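Local coordinates for protein transcriptional regulator (LacI family) (PDB 3G85) that probably acts as a LacI-family transcription factor that binds regulatory DNA, at residues 14-19 against 73-78; 19-24 against 52-57. One frame throughout, in Å; residues are numbered along the deposited sequence.

Both contacts lie in the lobe whose parallel sheet includes the neighbouring strands 46-52, 13-19 and 71-74, and strand 13-19 runs from one into the other, ending at the shared Ser19. Contact 1 is core: all ten touching residues are buried, and backbone bonds with apolar side chains carry it. Contact 2 sits at the C-terminal ends of strands 13-19 and 46-52, where the chains turn into loops; it is partly buried, and hydroxyls, a carboxylate and water replace most of the aliphatic packing. Their centres are about 8 Å apart. They join through Trp18 O and Tyr52 N, 3.0 Å apart, and through one water common to both.

Contact 1: 14-19 against 73-78; sequences IALYWS and IIANIS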
ATOM      1  N   ILE A  14      14.856 -17.146  -1.758  1.00 26.09           N
ATOM      2  CA  ILE A  14      14.419 -15.803  -2.130  1.00 25.38           C
ATOM      3  C   ILE A  14      14.300 -14.944  -0.851  1.00 25.11           C
ATOM      4  O   ILE A  14      13.596 -15.334   0.095  1.00 24.93           O
ATOM      5  CB  ILE A  14      13.029 -15.835  -2.785  1.00 25.28           C
ATOM      6  CG1 ILE A  14      13.036 -16.739  -4.041  1.00 25.34           C
ATOM      7  CG2 ILE A  14      12.530 -14.400  -3.132  1.00 24.14           C
ATOM      8  CD1 ILE A  14      11.643 -17.092  -4.518  1.00 27.71           C
ATOM      9  N   ALA A  15      14.933 -13.779  -0.851  1.00 24.37           N
ATOM     10  CA  ALA A  15      14.866 -12.878   0.301  1.00 23.39           C
ATOM     11  C   ALA A  15      13.847 -11.759   0.052  1.00 23.37           C
ATOM     12  O   ALA A  15      13.854 -11.118  -1.017  1.00 22.53           O
ATOM     13  CB  ALA A  15      16.244 -12.291   0.616  1.00 24.14           C
ATOM     14  N   LEU A  16      12.996 -11.526   1.049  1.00 20.67           N
ATOM     15  CA  LEU A  16      12.141 -10.361   1.055  1.00 21.24           C
ATOM     16  C   LEU A  16      12.820  -9.333   1.951  1.00 21.03           C
ATOM     17  O   LEU A  16      12.860  -9.516   3.178  1.00 20.67           O
ATOM     18  CB  LEU A  16      10.762 -10.696   1.595  1.00 20.03           C
ATOM     19  CG  LEU A  16       9.773  -9.543   1.745  1.00 21.07           C
ATOM     20  CD1 LEU A  16       9.419  -8.923   0.372  1.00 21.03           C
ATOM     21  CD2 LEU A  16       8.544 -10.035   2.476  1.00 21.94           C
ATOM     22  N   TYR A  17      13.363  -8.281   1.337  1.00 20.10           N
ATOM     23  CA  TYR A  17      13.936  -7.185   2.122  1.00 20.83           C
ATOM     24  C   TYR A  17      12.832  -6.234   2.592  1.00 21.04           C
ATOM     25  O   TYR A  17      12.109  -5.700   1.768  1.00 20.07           O
ATOM     26  CB  TYR A  17      14.973  -6.454   1.296  1.00 21.57           C
ATOM     27  CG  TYR A  17      16.244  -7.243   1.247  1.00 23.15           C
ATOM     28  CD1 TYR A  17      17.166  -7.153   2.287  1.00 22.46           C
ATOM     29  CD2 TYR A  17      16.490  -8.149   0.200  1.00 25.62           C
ATOM     30  CE1 TYR A  17      18.333  -7.894   2.280  1.00 23.87           C
ATOM     31  CE2 TYR A  17      17.663  -8.922   0.168  1.00 25.88           C
ATOM     32  CZ  TYR A  17      18.578  -8.792   1.236  1.00 26.21           C
ATOM     33  OH  TYR A  17      19.740  -9.525   1.249  1.00 23.46           O
ATOM     34  N   TRP A  18      12.771  -6.019   3.915  1.00 21.36           N
ATOM     35  CA  TRP A  18      11.665  -5.326   4.577  1.00 21.09           C
ATOM     36  C   TRP A  18      12.167  -4.073   5.304  1.00 21.38           C
ATOM     37  O   TRP A  18      12.727  -4.157   6.419  1.00 20.87           O
ATOM     38  CB  TRP A  18      10.989  -6.268   5.600  1.00 21.40           C
ATOM     39  CG  TRP A  18       9.711  -5.682   6.125  1.00 21.75           C
ATOM     40  CD1 TRP A  18       9.522  -5.012   7.301  1.00 20.82           C
ATOM     41  CD2 TRP A  18       8.425  -5.745   5.479  1.00 22.73           C
ATOM     42  NE1 TRP A  18       8.192  -4.626   7.414  1.00 20.82           N
ATOM     43  CE2 TRP A  18       7.516  -5.039   6.289  1.00 21.39           C
ATOM     44  CE3 TRP A  18       7.976  -6.271   4.247  1.00 23.09           C
ATOM     45  CZ2 TRP A  18       6.155  -4.930   5.962  1.00 22.16           C
ATOM     46  CZ3 TRP A  18       6.623  -6.109   3.898  1.00 23.81           C
ATOM     47  CH2 TRP A  18       5.734  -5.440   4.761  1.00 21.73           C
ATOM     48  N   SER A  19      11.992  -2.931   4.654  1.00 22.28           N
ATOM     49  CA  SER A  19      12.424  -1.633   5.208  1.00 23.24           C
ATOM     50  C   SER A  19      11.727  -1.292   6.552  1.00 23.34           C
ATOM     51  O   SER A  19      10.523  -1.543   6.743  1.00 23.56           O
ATOM     52  CB  SER A  19      12.141  -0.551   4.177  1.00 23.29           C
ATOM     53  OG  SER A  19      12.629   0.687   4.649  1.00 28.08           O
ATOM     54  N   ILE A  73      13.262  -9.692  -3.309  1.00 22.52           N
ATOM     55  CA  ILE A  73      12.112  -8.823  -3.559  1.00 21.65           C
ATOM     56  C   ILE A  73      12.287  -7.695  -2.554  1.00 21.72           C
ATOM     57  O   ILE A  73      12.473  -7.978  -1.354  1.00 22.22           O
ATOM     58  CB  ILE A  73      10.783  -9.530  -3.202  1.00 20.84           C
ATOM     59  CG1 ILE A  73      10.602 -10.834  -4.006  1.00 21.43           C
ATOM     60  CG2 ILE A  73       9.628  -8.582  -3.450  1.00 20.77           C
ATOM     61  CD1 ILE A  73       9.602 -11.834  -3.394  1.00 22.49           C
ATOM     62  N   ILE A  74      12.212  -6.442  -3.006  1.00 21.13           N
ATOM     63  CA  ILE A  74      12.326  -5.310  -2.081  1.00 20.23           C
ATOM     64  C   ILE A  74      10.961  -4.736  -1.864  1.00 20.29           C
ATOM     65  O   ILE A  74      10.374  -4.213  -2.807  1.00 19.92           O
ATOM     66  CB  ILE A  74      13.193  -4.187  -2.622  1.00 20.53           C
ATOM     67  CG1 ILE A  74      14.438  -4.712  -3.348  1.00 21.07           C
ATOM     68  CG2 ILE A  74      13.489  -3.197  -1.468  1.00 19.01           C
ATOM     69  CD1 ILE A  74      15.338  -5.688  -2.584  1.00 24.59           C
ATOM     70  N   ALA A  75      10.458  -4.846  -0.632  1.00 19.65           N
ATOM     71  CA  ALA A  75       9.079  -4.443  -0.316  1.00 21.43           C
ATOM     72  C   ALA A  75       8.791  -2.944  -0.507  1.00 22.83           C
ATOM     73  O   ALA A  75       7.721  -2.579  -1.012  1.00 21.84           O
ATOM     74  CB  ALA A  75       8.714  -4.894   1.093  1.00 21.13           C
ATOM     75  N   ASN A  76       9.732  -2.082  -0.090  1.00 22.49           N
ATOM     76  CA  ASN A  76       9.543  -0.635  -0.209  1.00 24.29           C
ATOM     77  C   ASN A  76      10.877   0.070  -0.352  1.00 24.22           C
ATOM     78  O   ASN A  76      11.420   0.580   0.643  1.00 23.35           O
ATOM     79  CB  ASN A  76       8.752  -0.071   1.019  1.00 24.78           C
ATOM     80  CG  ASN A  76       8.573   1.454   0.948  1.00 29.79           C
ATOM     81  OD1 ASN A  76       8.218   1.995  -0.109  1.00 33.53           O
ATOM     82  ND2 ASN A  76       8.836   2.149   2.065  1.00 29.04           N
ATOM     83  N   ILE A  77      11.443   0.065  -1.565  1.00 23.49           N
ATOM     84  CA  ILE A  77      12.780   0.610  -1.742  1.00 24.45           C
ATOM     85  C   ILE A  77      12.736   2.146  -1.608  1.00 25.53           C
ATOM     86  O   ILE A  77      11.788   2.778  -2.082  1.00 25.26           O
ATOM     87  CB  ILE A  77      13.405   0.145  -3.084  1.00 22.75           C
ATOM     88  CG1 ILE A  77      14.922   0.419  -3.080  1.00 25.04           C
ATOM     89  CG2 ILE A  77      12.623   0.745  -4.310  1.00 22.90           C
ATOM     90  CD1 ILE A  77      15.715  -0.470  -4.007  1.00 25.11           C
ATOM     91  N   SER A  78      13.699   2.718  -0.883  1.00 26.39           N
ATOM     92  CA  SER A  78      13.795   4.197  -0.750  1.00 26.78           C
ATOM     93  C   SER A  78      14.453   4.787  -1.995  1.00 27.45           C
ATOM     94  O   SER A  78      15.124   4.069  -2.747  1.00 27.61           O
ATOM     95  CB  SER A  78      14.623   4.581   0.484  1.00 26.47           C
ATOM     96  OG  SER A  78      15.995   4.234   0.293  1.00 26.91           O
TER
HETATM   97  O   HOH W   1      11.867  -2.721   1.729  1.00 22.72           O
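Ile73 reaches across to Leu16 and Ile14 on one face of a parallel beta-sheet, the Rossmann-like sheet expected of a periplasmic-binding-protein-like lobe, in which strands 13-19 and 71-74 are neighbours. Its CD1 packs on Ile14 CG2 at 3.9 Å, while its other branch, CG2, meets Leu16 CD1 at 3.8 Å; both pairs cross obliquely. Helix 245-260 borders this layer through Val256 and Cys252, and Phe30 of helix 27-40 touches Leu16. The opposite face carries Tyr17 and Ile74: Ile74 CD1 comes obliquely to the ring at CD2, 3.9 Å away, and lies nearly as close to Tyr17 CB. Three backbone hydrogen bonds fix the register: Ile73 N to Ala15 O, Tyr17 N to Ile73 O, and Ala75 N to Tyr17 O, the last nearly straight at 170°. Beyond Ile74 the strand ends, yet Ala75 still packs against Trp18. There chi1 of -170° sets CG anti to the backbone N, and chi2 of -98° then turns the indole, whose CE3 lies 3.5 Å from Ala75 CB. Where the backbones diverge, one water bridges them: it donates to Tyr17 O at 3.0 Å and accepts from Ser19 N and Asn76 N, each 2.9 Å away.

Contact 2: 19-24 against 52-57; sequences SSDISV and YKTDCL
Ser20 OG is set between its own backbone N and carbonyl carbon (chi1 68°), and Tyr52 CG takes the same kind of position (chi1 70°); the first torsion serves the bond to Thr54, the second starts the ring toward Ser19. These groups meet where two adjacent parallel strands of the Rossmann-like sheet end, 13-19 in a type I turn from Ser19 to Ile22 and 46-52 directly before a type II turn from Lys53 to Cys56. Ser20 OG accepts from Thr54 N at 2.9 Å with a fairly straight N-H...O angle of 160°, whereas the backbone bond from Ser20 N to Tyr52 O is weak. The Thr54 and Asp21 side chains cross at about a right angle, with Thr54 OG1 3.3 Å from Asp21 CB. Ser19 CA stands over one face of the Tyr52 ring, 3.9 Å from the centroid and offset toward the rim, a CH-pi contact; Leu57 CD1 approaches the opposite face. The water on Ser19 N also hydrogen-bonds Tyr52 OH, tying the far end of the ring to the strand it covers. Asp21 OD1 has two donors, Ser19 OG and Asn76 ND2, so the turn is also coupled to the loop after strand 71-74. Ser19 OG, 2.6 Å from Asp21 OD1, approaches it from above the carboxylate plane, and it accepts from a second water, 2.7 Å away, which in turn takes the N-H of Asp55.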
ATOM      1  N   SER A  19      11.992  -2.931   4.654  1.00 22.28           N
ATOM      2  CA  SER A  19      12.424  -1.633   5.208  1.00 23.24           C
ATOM      3  C   SER A  19      11.727  -1.292   6.552  1.00 23.34           C
ATOM      4  O   SER A  19      10.523  -1.543   6.743  1.00 23.56           O
ATOM      5  CB  SER A  19      12.141  -0.551   4.177  1.00 23.29           C
ATOM      6  OG  SER A  19      12.629   0.687   4.649  1.00 28.08           O
ATOM      7  N   SER A  20      12.484  -0.709   7.474  1.00 24.08           N
ATOM      8  CA  SER A  20      11.933  -0.321   8.781  1.00 24.38           C
ATOM      9  C   SER A  20      10.864   0.798   8.689  1.00 24.23           C
ATOM     10  O   SER A  20      10.107   1.019   9.640  1.00 25.02           O
ATOM     11  CB  SER A  20      13.101   0.074   9.726  1.00 24.81           C
ATOM     12  OG  SER A  20      13.699   1.262   9.254  1.00 23.57           O
ATOM     13  N   ASP A  21      10.793   1.524   7.584  1.00 23.83           N
ATOM     14  CA  ASP A  21       9.751   2.573   7.503  1.00 25.86           C
ATOM     15  C   ASP A  21       8.334   2.009   7.240  1.00 25.22           C
ATOM     16  O   ASP A  21       7.346   2.715   7.431  1.00 25.11           O
ATOM     17  CB  ASP A  21      10.112   3.691   6.518  1.00 26.62           C
ATOM     18  CG  ASP A  21      10.285   3.202   5.088  1.00 29.55           C
ATOM     19  OD1 ASP A  21      10.368   1.978   4.843  1.00 33.32           O
ATOM     20  OD2 ASP A  21      10.336   4.073   4.188  1.00 30.71           O
ATOM     21  N   ILE A  22       8.253   0.744   6.809  1.00 23.20           N
ATOM     22  CA  ILE A  22       6.984   0.138   6.491  1.00 23.10           C
ATOM     23  C   ILE A  22       6.234  -0.176   7.793  1.00 23.82           C
ATOM     24  O   ILE A  22       6.826  -0.686   8.758  1.00 23.96           O
ATOM     25  CB  ILE A  22       7.128  -1.157   5.672  1.00 22.38           C
ATOM     26  CG1 ILE A  22       8.003  -0.927   4.405  1.00 22.47           C
ATOM     27  CG2 ILE A  22       5.722  -1.673   5.317  1.00 23.34           C
ATOM     28  CD1 ILE A  22       8.545  -2.228   3.754  1.00 22.08           C
ATOM     29  N   SER A  23       4.937   0.112   7.798  1.00 24.98           N
ATOM     30  CA  SER A  23       4.061  -0.323   8.872  1.00 25.79           C
ATOM     31  C   SER A  23       4.220  -1.834   9.069  1.00 25.37           C
ATOM     32  O   SER A  23       3.977  -2.609   8.140  1.00 23.52           O
ATOM     33  CB  SER A  23       2.616   0.012   8.512  1.00 27.17           C
ATOM     34  OG  SER A  23       1.744  -0.518   9.492  1.00 34.65           O
ATOM     35  N   VAL A  24       4.631  -2.248  10.273  1.00 24.12           N
ATOM     36  CA  VAL A  24       4.995  -3.659  10.491  1.00 25.87           C
ATOM     37  C   VAL A  24       3.830  -4.600  10.276  1.00 24.50           C
ATOM     38  O   VAL A  24       4.028  -5.760   9.914  1.00 23.54           O
ATOM     39  CB  VAL A  24       5.616  -3.959  11.901  1.00 26.31           C
ATOM     40  CG1 VAL A  24       6.886  -3.155  12.105  1.00 29.98           C
ATOM     41  CG2 VAL A  24       4.609  -3.695  13.018  1.00 27.36           C
ATOM     42  N   TYR A  52      15.578  -4.536   7.320  1.00 21.58           N
ATOM     43  CA  TYR A  52      16.719  -3.643   7.304  1.00 22.28           C
ATOM     44  C   TYR A  52      16.267  -2.222   7.573  1.00 23.14           C
ATOM     45  O   TYR A  52      15.102  -1.873   7.395  1.00 22.45           O
ATOM     46  CB  TYR A  52      17.441  -3.752   5.958  1.00 22.00           C
ATOM     47  CG  TYR A  52      16.661  -3.174   4.810  1.00 19.65           C
ATOM     48  CD1 TYR A  52      15.693  -3.938   4.150  1.00 17.09           C
ATOM     49  CD2 TYR A  52      16.914  -1.873   4.345  1.00 20.09           C
ATOM     50  CE1 TYR A  52      14.959  -3.383   3.081  1.00 21.95           C
ATOM     51  CE2 TYR A  52      16.186  -1.325   3.298  1.00 20.38           C
ATOM     52  CZ  TYR A  52      15.217  -2.094   2.657  1.00 20.79           C
ATOM     53  OH  TYR A  52      14.487  -1.579   1.581  1.00 22.19           O
ATOM     54  N   LYS A  53      17.199  -1.384   8.009  1.00 24.31           N
ATOM     55  CA  LYS A  53      16.870  -0.019   8.365  1.00 25.33           C
ATOM     56  C   LYS A  53      16.682   0.834   7.117  1.00 25.46           C
ATOM     57  O   LYS A  53      17.399   0.664   6.151  1.00 24.76           O
ATOM     58  CB  LYS A  53      17.991   0.526   9.270  1.00 25.62           C
ATOM     59  CG  LYS A  53      17.797   1.903   9.828  1.00 31.21           C
ATOM     60  CD  LYS A  53      18.955   2.133  10.844  1.00 38.83           C
ATOM     61  CE  LYS A  53      19.259   3.605  11.089  1.00 44.73           C
ATOM     62  NZ  LYS A  53      18.013   4.414  11.320  1.00 46.49           N
ATOM     63  N   THR A  54      15.691   1.722   7.129  1.00 25.67           N
ATOM     64  CA  THR A  54      15.454   2.638   6.006  1.00 27.14           C
ATOM     65  C   THR A  54      16.781   3.188   5.456  1.00 27.09           C
ATOM     66  O   THR A  54      17.653   3.577   6.228  1.00 25.97           O
ATOM     67  CB  THR A  54      14.586   3.836   6.458  1.00 27.94           C
ATOM     68  OG1 THR A  54      13.333   3.347   6.959  1.00 33.58           O
ATOM     69  CG2 THR A  54      14.334   4.796   5.304  1.00 28.92           C
ATOM     70  N   ASP A  55      16.929   3.198   4.133  1.00 27.63           N
ATOM     71  CA  ASP A  55      18.139   3.710   3.468  1.00 27.98           C
ATOM     72  C   ASP A  55      19.392   2.847   3.600  1.00 28.89           C
ATOM     73  O   ASP A  55      20.488   3.265   3.172  1.00 30.43           O
ATOM     74  CB  ASP A  55      18.434   5.168   3.881  1.00 28.05           C
ATOM     75  CG  ASP A  55      17.405   6.155   3.339  1.00 28.22           C
ATOM     76  OD1 ASP A  55      16.750   5.884   2.298  1.00 29.23           O
ATOM     77  OD2 ASP A  55      17.245   7.221   3.951  1.00 29.01           O
ATOM     78  N   CYS A  56      19.264   1.642   4.161  1.00 27.92           N
ATOM     79  CA  CYS A  56      20.435   0.813   4.342  1.00 28.42           C
ATOM     80  C   CYS A  56      20.469  -0.431   3.449  1.00 28.40           C
ATOM     81  O   CYS A  56      21.263  -1.328   3.684  1.00 29.38           O
ATOM     82  CB  CYS A  56      20.581   0.410   5.806  1.00 27.44           C
ATOM     83  SG  CYS A  56      20.799   1.830   6.909  1.00 30.59           S
ATOM     84  N   LEU A  57      19.649  -0.468   2.407  1.00 28.06           N
ATOM     85  CA  LEU A  57      19.585  -1.669   1.580  1.00 27.59           C
ATOM     86  C   LEU A  57      20.962  -1.931   0.989  1.00 28.64           C
ATOM     87  O   LEU A  57      21.436  -3.068   0.986  1.00 28.62           O
ATOM     88  CB  LEU A  57      18.550  -1.551   0.460  1.00 26.57           C
ATOM     89  CG  LEU A  57      18.443  -2.811  -0.428  1.00 26.18           C
ATOM     90  CD1 LEU A  57      18.051  -4.027   0.371  1.00 25.11           C
ATOM     91  CD2 LEU A  57      17.456  -2.561  -1.589  1.00 27.06           C
TER
HETATM   92  O   HOH W   1      11.867  -2.721   1.729  1.00 22.72           O
HETATM   93  O   HOH W   2      14.093   2.151   2.984  1.00 36.26           O